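Local coordinates for protein putative glucoamylase (Bacteroides caccae ATCC 43185, PDB 4QT9) that probably hydrolyses glucosidic bonds of glucose polymers, and adopts an alpha/alpha toroid fold, at residues A258-F268 with Y284-N295; F200-C208 with L249-E257. All coordinates share one frame; numbering follows the deposited sequence.

Interaction 1 of 2, residues A258-F268 with Y284-N295; sequences AGPLFWAQYSF and YFHEMRNLTLVN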
# COMPACT_ATOMS: atom_id res chain seq x y z
N ALA A 258 -0.27 -12.47 14.36
CA ALA A 258 -1.06 -11.38 13.74
C ALA A 258 -0.12 -10.26 13.31
O ALA A 258 0.54 -9.62 14.13
CB ALA A 258 -2.12 -10.87 14.72
N GLY A 259 -0.05 -10.03 12.02
CA GLY A 259 0.88 -9.03 11.50
C GLY A 259 0.51 -7.58 11.75
O GLY A 259 -0.58 -7.27 12.26
N PRO A 260 1.41 -6.66 11.33
CA PRO A 260 1.10 -5.22 11.40
C PRO A 260 -0.12 -4.95 10.51
O PRO A 260 -0.33 -5.65 9.50
CB PRO A 260 2.38 -4.55 10.90
CG PRO A 260 3.05 -5.56 10.09
CD PRO A 260 2.72 -6.89 10.69
N LEU A 261 -0.95 -3.97 10.91
CA LEU A 261 -2.22 -3.73 10.23
C LEU A 261 -2.10 -3.41 8.72
O LEU A 261 -3.05 -3.73 7.99
CB LEU A 261 -3.06 -2.68 10.98
CG LEU A 261 -4.60 -2.80 10.81
CD1 LEU A 261 -5.06 -4.23 10.67
CD2 LEU A 261 -5.33 -2.10 11.93
N PHE A 262 -0.95 -2.90 8.21
CA PHE A 262 -0.83 -2.60 6.77
C PHE A 262 -0.99 -3.86 5.89
O PHE A 262 -1.35 -3.74 4.72
CB PHE A 262 0.46 -1.84 6.42
CG PHE A 262 1.72 -2.64 6.30
CD1 PHE A 262 2.53 -2.88 7.41
CD2 PHE A 262 2.13 -3.16 5.06
CE1 PHE A 262 3.73 -3.59 7.27
CE2 PHE A 262 3.33 -3.85 4.94
CZ PHE A 262 4.11 -4.08 6.04
N TRP A 263 -0.78 -5.07 6.46
CA TRP A 263 -0.93 -6.35 5.75
C TRP A 263 -2.38 -6.59 5.32
O TRP A 263 -2.61 -7.36 4.41
CB TRP A 263 -0.47 -7.51 6.62
CG TRP A 263 1.01 -7.67 6.79
CD1 TRP A 263 1.98 -6.72 6.61
CD2 TRP A 263 1.68 -8.82 7.31
NE1 TRP A 263 3.20 -7.21 6.97
CE2 TRP A 263 3.05 -8.52 7.36
CE3 TRP A 263 1.24 -10.10 7.70
CZ2 TRP A 263 4.01 -9.46 7.78
CZ3 TRP A 263 2.18 -11.01 8.16
CH2 TRP A 263 3.54 -10.68 8.21
N ALA A 264 -3.35 -5.93 5.98
CA ALA A 264 -4.78 -6.00 5.68
C ALA A 264 -5.22 -4.91 4.69
O ALA A 264 -6.38 -4.88 4.29
CB ALA A 264 -5.56 -5.86 6.99
N GLN A 265 -4.28 -4.02 4.28
CA GLN A 265 -4.60 -2.83 3.49
C GLN A 265 -3.96 -2.72 2.13
O GLN A 265 -4.69 -2.38 1.20
CB GLN A 265 -4.24 -1.55 4.30
CG GLN A 265 -5.01 -1.53 5.66
CD GLN A 265 -4.39 -0.72 6.77
OE1 GLN A 265 -3.24 -0.24 6.70
NE2 GLN A 265 -5.16 -0.51 7.84
N TYR A 266 -2.62 -2.86 1.99
CA TYR A 266 -1.89 -2.61 0.72
C TYR A 266 -2.44 -3.41 -0.49
O TYR A 266 -2.65 -2.81 -1.56
CB TYR A 266 -0.39 -2.93 0.87
CG TYR A 266 0.46 -1.99 1.70
CD1 TYR A 266 -0.12 -0.98 2.47
CD2 TYR A 266 1.85 -2.09 1.69
CE1 TYR A 266 0.66 -0.12 3.23
CE2 TYR A 266 2.65 -1.21 2.42
CZ TYR A 266 2.04 -0.26 3.22
OH TYR A 266 2.82 0.55 4.00
N SER A 267 -2.68 -4.73 -0.33
CA SER A 267 -3.20 -5.54 -1.44
C SER A 267 -4.70 -5.33 -1.66
O SER A 267 -5.24 -5.89 -2.59
CB SER A 267 -2.94 -7.03 -1.21
OG SER A 267 -1.56 -7.31 -1.39
N PHE A 268 -5.37 -4.51 -0.82
CA PHE A 268 -6.81 -4.30 -0.95
C PHE A 268 -7.19 -2.86 -1.28
O PHE A 268 -8.36 -2.49 -1.12
CB PHE A 268 -7.51 -4.79 0.34
CG PHE A 268 -7.32 -6.27 0.51
CD1 PHE A 268 -7.90 -7.18 -0.38
CD2 PHE A 268 -6.49 -6.77 1.50
CE1 PHE A 268 -7.69 -8.56 -0.23
CE2 PHE A 268 -6.28 -8.15 1.64
CZ PHE A 268 -6.88 -9.03 0.77
N TYR A 284 -12.06 -12.78 2.41
CA TYR A 284 -10.91 -11.91 2.68
C TYR A 284 -11.36 -10.67 3.47
O TYR A 284 -10.64 -10.21 4.36
CB TYR A 284 -10.16 -11.57 1.37
CG TYR A 284 -9.29 -12.74 0.94
CD1 TYR A 284 -8.07 -12.99 1.55
CD2 TYR A 284 -9.74 -13.66 -0.00
CE1 TYR A 284 -7.29 -14.09 1.21
CE2 TYR A 284 -8.97 -14.77 -0.36
CZ TYR A 284 -7.74 -14.97 0.24
OH TYR A 284 -6.97 -16.07 -0.07
N PHE A 285 -12.63 -10.23 3.26
CA PHE A 285 -13.18 -9.11 4.03
C PHE A 285 -13.21 -9.41 5.55
O PHE A 285 -12.78 -8.57 6.35
CB PHE A 285 -14.61 -8.74 3.56
CG PHE A 285 -15.16 -7.54 4.29
CD1 PHE A 285 -14.85 -6.25 3.87
CD2 PHE A 285 -15.94 -7.69 5.43
CE1 PHE A 285 -15.33 -5.13 4.56
CE2 PHE A 285 -16.41 -6.58 6.13
CZ PHE A 285 -16.12 -5.31 5.69
N HIS A 286 -13.75 -10.59 5.92
CA HIS A 286 -13.88 -10.96 7.32
C HIS A 286 -12.52 -11.29 7.93
O HIS A 286 -12.31 -10.97 9.09
CB HIS A 286 -14.89 -12.09 7.50
CG HIS A 286 -16.29 -11.62 7.27
ND1 HIS A 286 -16.94 -11.87 6.08
CD2 HIS A 286 -17.08 -10.85 8.05
CE1 HIS A 286 -18.13 -11.29 6.19
NE2 HIS A 286 -18.26 -10.67 7.36
N GLU A 287 -11.56 -11.82 7.15
CA GLU A 287 -10.21 -12.09 7.66
C GLU A 287 -9.51 -10.79 8.05
O GLU A 287 -8.98 -10.68 9.15
CB GLU A 287 -9.36 -12.88 6.63
CG GLU A 287 -7.97 -13.26 7.14
CD GLU A 287 -7.88 -14.16 8.36
OE1 GLU A 287 -8.90 -14.76 8.77
OE2 GLU A 287 -6.75 -14.32 8.88
N MSE A 288 -9.58 -9.79 7.17
CA MSE A 288 -8.94 -8.48 7.34
C MSE A 288 -9.66 -7.64 8.39
O MSE A 288 -9.00 -6.85 9.08
CB MSE A 288 -8.82 -7.75 6.00
CG MSE A 288 -7.91 -8.47 4.99
SE MSE A 288 -6.30 -9.40 5.74
CE MSE A 288 -6.44 -11.07 4.63
N ARG A 289 -10.99 -7.80 8.51
CA ARG A 289 -11.77 -7.12 9.55
C ARG A 289 -11.31 -7.68 10.90
O ARG A 289 -11.08 -6.91 11.83
CB ARG A 289 -13.28 -7.31 9.33
CG ARG A 289 -14.15 -6.69 10.43
CD ARG A 289 -15.63 -6.91 10.19
NE ARG A 289 -16.40 -6.70 11.42
CZ ARG A 289 -16.91 -5.54 11.81
NH1 ARG A 289 -16.71 -4.44 11.09
NH2 ARG A 289 -17.60 -5.45 12.94
N ASN A 290 -11.12 -9.02 10.99
CA ASN A 290 -10.68 -9.66 12.23
C ASN A 290 -9.27 -9.26 12.60
O ASN A 290 -9.00 -9.07 13.78
CB ASN A 290 -10.80 -11.18 12.15
CG ASN A 290 -12.19 -11.61 12.46
OD1 ASN A 290 -13.09 -10.77 12.64
ND2 ASN A 290 -12.40 -12.91 12.54
N LEU A 291 -8.39 -9.09 11.60
CA LEU A 291 -7.02 -8.65 11.85
C LEU A 291 -7.03 -7.20 12.41
O LEU A 291 -6.23 -6.87 13.29
CB LEU A 291 -6.14 -8.78 10.60
CG LEU A 291 -4.65 -8.50 10.79
CD1 LEU A 291 -4.00 -9.50 11.76
CD2 LEU A 291 -3.93 -8.50 9.45
N THR A 292 -7.99 -6.38 11.95
CA THR A 292 -8.20 -5.01 12.44
C THR A 292 -8.68 -5.10 13.88
O THR A 292 -8.19 -4.38 14.76
CB THR A 292 -9.21 -4.22 11.54
OG1 THR A 292 -8.74 -4.20 10.20
CG2 THR A 292 -9.41 -2.79 12.00
N LEU A 293 -9.64 -6.03 14.13
CA LEU A 293 -10.22 -6.15 15.46
C LEU A 293 -9.21 -6.66 16.48
O LEU A 293 -9.23 -6.18 17.62
CB LEU A 293 -11.49 -6.97 15.45
CG LEU A 293 -12.65 -6.30 14.70
CD1 LEU A 293 -13.81 -7.26 14.54
CD2 LEU A 293 -13.10 -5.03 15.38
N VAL A 294 -8.28 -7.54 16.05
CA VAL A 294 -7.18 -8.04 16.89
C VAL A 294 -6.28 -6.85 17.30
O VAL A 294 -5.92 -6.73 18.47
CB VAL A 294 -6.36 -9.15 16.17
CG1 VAL A 294 -4.98 -9.33 16.80
CG2 VAL A 294 -7.13 -10.47 16.16
N ASN A 295 -5.94 -5.99 16.34
CA ASN A 295 -5.10 -4.81 16.52
C ASN A 295 -5.69 -3.88 17.57
O ASN A 295 -4.99 -3.49 18.50
CB ASN A 295 -4.93 -4.08 15.17
CG ASN A 295 -3.70 -3.24 15.12
OD1 ASN A 295 -3.66 -2.14 15.68
ND2 ASN A 295 -2.64 -3.78 14.54
O HOH W 1 -3.24 -6.26 13.26
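Within the alpha/alpha toroid, the loop 258-268 packs A258, L261, A264 and F268 against one side of helix 284-295, where M288, L291, T292 and N295 receive them. No direct hydrogen bond crosses this buried contact, so it rests on apolar shape and one water. L291 sends its two methyl groups to different parts of the loop: CD1 lies 3.8 Å from CB of A258, while CD2 comes to 4.0 Å from CB of A264. Its CG stands anti to the backbone N (chi1 -173°), which carries the fork out from the helix. A small alanine suits position 264 because the helix backbone comes close there, and A258 CB fits between L291 CD1 and V294 CG1. L261 crosses T292 at about a right angle, its CD1 3.7 Å from T292 OG1. That hydroxyl gives its hydrogen to M288 O, a polar group thus settled within its own helix, and L261 CD2 rests beside CB and CG of N295. M288, a selenomethionine, fits a bent chain between two residues. Its SE lies 3.8 Å from A264 CB, and its CG is 3.7 Å from F268 CE2. The selenium also makes an oblique Met-aromatic contact with F268, 62° off the ring normal. The water donates to the backbone oxygens of G259 and L291 and accepts from the side-chain amide of N295, whose ND2 lies 2.9 Å from the water O; the amide's other end, OD1, takes a bond from L316 N. The 3-10 turn 261-264 thus sits over helix 284-301. Helix 209-217 touches F268 and Y284, helix 392-406 reaches F268 through M401, and strand 247-251 packs against E287, N290 and V294.

Interaction 2 of 2, residues F200-C208 with L249-E257; sequences FPIHGYNEC and LHLRYQGTE
G204 O is gripped by the side chains of R252 and Q254, which approach from opposite faces of its carbonyl plane. R252 NH2 lies 2.7 Å from G204 O, tilted moderately from that plane, and NE adds a weak bond. Q254 NE2 stands well above the plane, yet its bond to G204 O is nearly straight (171°) and runs in the glutamine's own amide plane. A bend at chi3 helps to turn the guanidinium edge toward this oxygen, while NH2 has a second partner in Q234. Long, flexible donors suit the task, and NE2 of Q254 also sits above one guanidinium face, toward its rim. Next along the chain, beyond the cis peptide between G204 and Y205, the backbone takes over: Y205 N donates to R252 O at 2.8 Å, and Q254 N donates to Y205 O at 3.0 Å. With CG of Y205 anti to the backbone N (chi1 -176°), the ring runs alongside Y253, both side chains pointing the same way. Its edge faces the Y253 ring in an offset edge-to-face stack, with centroids 5.6 Å apart. L251 CD1 touches Y205 CD1 at 3.6 Å, an apolar group against an aromatic one. Both phenol hydroxyls bond outside this contact, to W263 and E287 respectively. Y205 bonding to the residues on either side of Y253 has the pattern of a single parallel beta bridge. A type II beta turn from Y253 to T256, with G255 at positive phi, and an Asx turn at N206, whose OD1 accepts from C208 N, complete this joining of the loop 200-208 to the end of strand 247-251 and the turn that follows.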
# COMPACT_ATOMS: atom_id res chain seq x y z
N PHE A 200 14.81 -14.34 -1.52
CA PHE A 200 13.60 -14.24 -0.72
C PHE A 200 12.37 -14.74 -1.53
O PHE A 200 11.69 -13.91 -2.13
CB PHE A 200 13.38 -12.79 -0.23
CG PHE A 200 12.46 -12.63 0.95
CD1 PHE A 200 11.16 -13.14 0.93
CD2 PHE A 200 12.86 -11.93 2.08
CE1 PHE A 200 10.31 -12.99 2.02
CE2 PHE A 200 12.00 -11.77 3.17
CZ PHE A 200 10.73 -12.30 3.13
N PRO A 201 12.06 -16.06 -1.54
CA PRO A 201 10.82 -16.52 -2.23
C PRO A 201 9.62 -16.10 -1.37
O PRO A 201 9.69 -16.25 -0.16
CB PRO A 201 11.01 -18.03 -2.34
CG PRO A 201 11.97 -18.39 -1.25
CD PRO A 201 12.75 -17.17 -0.84
N ILE A 202 8.54 -15.53 -1.95
CA ILE A 202 7.44 -15.01 -1.12
C ILE A 202 6.33 -16.03 -0.85
O ILE A 202 5.63 -16.50 -1.76
CB ILE A 202 6.89 -13.68 -1.70
CG1 ILE A 202 7.97 -12.59 -1.64
CG2 ILE A 202 5.61 -13.21 -0.98
CD1 ILE A 202 7.93 -11.63 -2.79
N HIS A 203 6.15 -16.34 0.45
CA HIS A 203 5.13 -17.25 0.91
C HIS A 203 4.11 -16.46 1.73
O HIS A 203 4.49 -15.56 2.46
CB HIS A 203 5.75 -18.40 1.75
CG HIS A 203 6.84 -19.16 1.04
ND1 HIS A 203 6.60 -19.86 -0.13
CD2 HIS A 203 8.14 -19.32 1.38
CE1 HIS A 203 7.76 -20.42 -0.46
NE2 HIS A 203 8.71 -20.12 0.43
N GLY A 204 2.82 -16.80 1.62
CA GLY A 204 1.81 -16.08 2.39
C GLY A 204 1.64 -16.58 3.81
O GLY A 204 2.16 -17.64 4.14
N TYR A 205 0.88 -15.87 4.67
CA TYR A 205 0.24 -14.60 4.34
C TYR A 205 1.12 -13.44 4.81
O TYR A 205 1.68 -13.49 5.91
CB TYR A 205 -1.19 -14.49 4.96
CG TYR A 205 -1.90 -13.21 4.53
CD1 TYR A 205 -2.59 -13.15 3.32
CD2 TYR A 205 -1.81 -12.05 5.29
CE1 TYR A 205 -3.17 -11.96 2.88
CE2 TYR A 205 -2.39 -10.86 4.86
CZ TYR A 205 -3.05 -10.81 3.65
OH TYR A 205 -3.62 -9.63 3.24
N ASN A 206 1.19 -12.40 3.99
CA ASN A 206 1.88 -11.13 4.29
C ASN A 206 1.23 -10.08 3.38
O ASN A 206 0.24 -10.37 2.73
CB ASN A 206 3.45 -11.21 4.21
CG ASN A 206 4.01 -11.60 2.86
OD1 ASN A 206 3.38 -11.39 1.82
ND2 ASN A 206 5.20 -12.15 2.83
N GLU A 207 1.77 -8.89 3.32
CA GLU A 207 1.21 -7.78 2.53
C GLU A 207 1.28 -7.98 0.97
O GLU A 207 0.77 -7.11 0.25
CB GLU A 207 1.95 -6.49 2.91
CG GLU A 207 3.36 -6.39 2.34
CD GLU A 207 4.49 -6.97 3.15
OE1 GLU A 207 4.31 -8.05 3.76
OE2 GLU A 207 5.59 -6.37 3.16
N CYS A 208 1.91 -9.06 0.48
CA CYS A 208 2.25 -9.24 -0.95
C CYS A 208 1.25 -10.01 -1.82
O CYS A 208 1.63 -10.32 -2.94
CB CYS A 208 3.64 -9.86 -1.08
SG CYS A 208 4.91 -9.06 -0.05
N LEU A 249 -8.54 -15.92 13.64
CA LEU A 249 -7.86 -15.63 12.36
C LEU A 249 -7.74 -16.96 11.58
O LEU A 249 -7.46 -18.01 12.18
CB LEU A 249 -6.50 -14.95 12.56
CG LEU A 249 -6.50 -13.58 13.28
CD1 LEU A 249 -5.11 -13.13 13.53
CD2 LEU A 249 -7.24 -12.49 12.47
N HIS A 250 -8.02 -16.93 10.27
CA HIS A 250 -8.04 -18.14 9.44
C HIS A 250 -6.68 -18.50 8.82
O HIS A 250 -6.39 -19.68 8.62
CB HIS A 250 -9.06 -17.95 8.30
CG HIS A 250 -9.27 -19.16 7.45
ND1 HIS A 250 -9.88 -20.29 7.95
CD2 HIS A 250 -8.94 -19.37 6.16
CE1 HIS A 250 -9.89 -21.16 6.95
NE2 HIS A 250 -9.33 -20.65 5.86
N LEU A 251 -5.86 -17.48 8.53
CA LEU A 251 -4.60 -17.68 7.82
C LEU A 251 -3.37 -17.79 8.71
O LEU A 251 -3.38 -17.31 9.84
CB LEU A 251 -4.38 -16.51 6.82
CG LEU A 251 -5.51 -16.22 5.84
CD1 LEU A 251 -5.21 -15.01 5.02
CD2 LEU A 251 -5.79 -17.45 4.92
N ARG A 252 -2.29 -18.36 8.13
CA ARG A 252 -0.96 -18.41 8.71
C ARG A 252 -0.26 -17.09 8.34
O ARG A 252 -0.03 -16.84 7.16
CB ARG A 252 -0.17 -19.62 8.16
CG ARG A 252 1.31 -19.57 8.55
CD ARG A 252 2.21 -20.40 7.65
NE ARG A 252 2.17 -20.01 6.24
CZ ARG A 252 2.69 -20.75 5.26
NH1 ARG A 252 3.31 -21.89 5.54
NH2 ARG A 252 2.60 -20.35 4.00
N TYR A 253 0.05 -16.25 9.34
CA TYR A 253 0.76 -14.99 9.13
C TYR A 253 2.25 -15.29 9.22
O TYR A 253 2.69 -16.01 10.12
CB TYR A 253 0.28 -13.92 10.16
CG TYR A 253 -1.14 -13.49 9.89
CD1 TYR A 253 -2.22 -14.28 10.28
CD2 TYR A 253 -1.42 -12.32 9.20
CE1 TYR A 253 -3.54 -13.94 9.95
CE2 TYR A 253 -2.72 -11.96 8.86
CZ TYR A 253 -3.78 -12.78 9.24
OH TYR A 253 -5.06 -12.40 8.92
N GLN A 254 3.03 -14.79 8.28
CA GLN A 254 4.46 -15.09 8.23
C GLN A 254 5.24 -14.59 9.44
O GLN A 254 5.38 -13.39 9.62
CB GLN A 254 5.07 -14.51 6.94
CG GLN A 254 4.74 -15.37 5.73
CD GLN A 254 5.45 -16.70 5.75
OE1 GLN A 254 6.60 -16.79 6.15
NE2 GLN A 254 4.79 -17.74 5.26
N GLY A 255 5.74 -15.52 10.25
CA GLY A 255 6.56 -15.22 11.43
C GLY A 255 5.88 -14.49 12.57
O GLY A 255 6.57 -13.86 13.38
N THR A 256 4.53 -14.58 12.67
CA THR A 256 3.74 -13.89 13.68
C THR A 256 2.33 -14.52 13.83
O THR A 256 1.89 -15.25 12.93
CB THR A 256 3.65 -12.39 13.35
OG1 THR A 256 2.90 -11.73 14.37
CG2 THR A 256 3.06 -12.09 11.97
N GLU A 257 1.66 -14.27 14.99
CA GLU A 257 0.29 -14.73 15.19
C GLU A 257 -0.68 -13.74 14.50
O GLU A 257 -1.78 -14.12 14.13
CB GLU A 257 -0.06 -14.85 16.70
CG GLU A 257 0.41 -16.10 17.42
CD GLU A 257 -0.40 -16.47 18.67
OE1 GLU A 257 -0.06 -15.99 19.78
OE2 GLU A 257 -1.45 -17.13 18.50

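The centres of interactions 1 and 2 lie about 12 Å apart, and two tyrosines of interaction 2 connect them. Y253 OH reaches E287 OE2 on helix 284-295 at 2.6 Å, while Y205 OH lies 2.7 Å from W263 O in the loop 258-268; both are probable hydrogen bonds. The Y205 hydroxyl also packs against the F268 ring, with CE2 at 3.4 Å. Since residue 257 leads straight into 258, the segment bonded to 200-208 continues as the one resting on the helix. The side chains of W263 and N206 each lie about 4 Å from a bound acetate, probably from the crystallisation liquor; such ions can mark pockets, but no active site is established here.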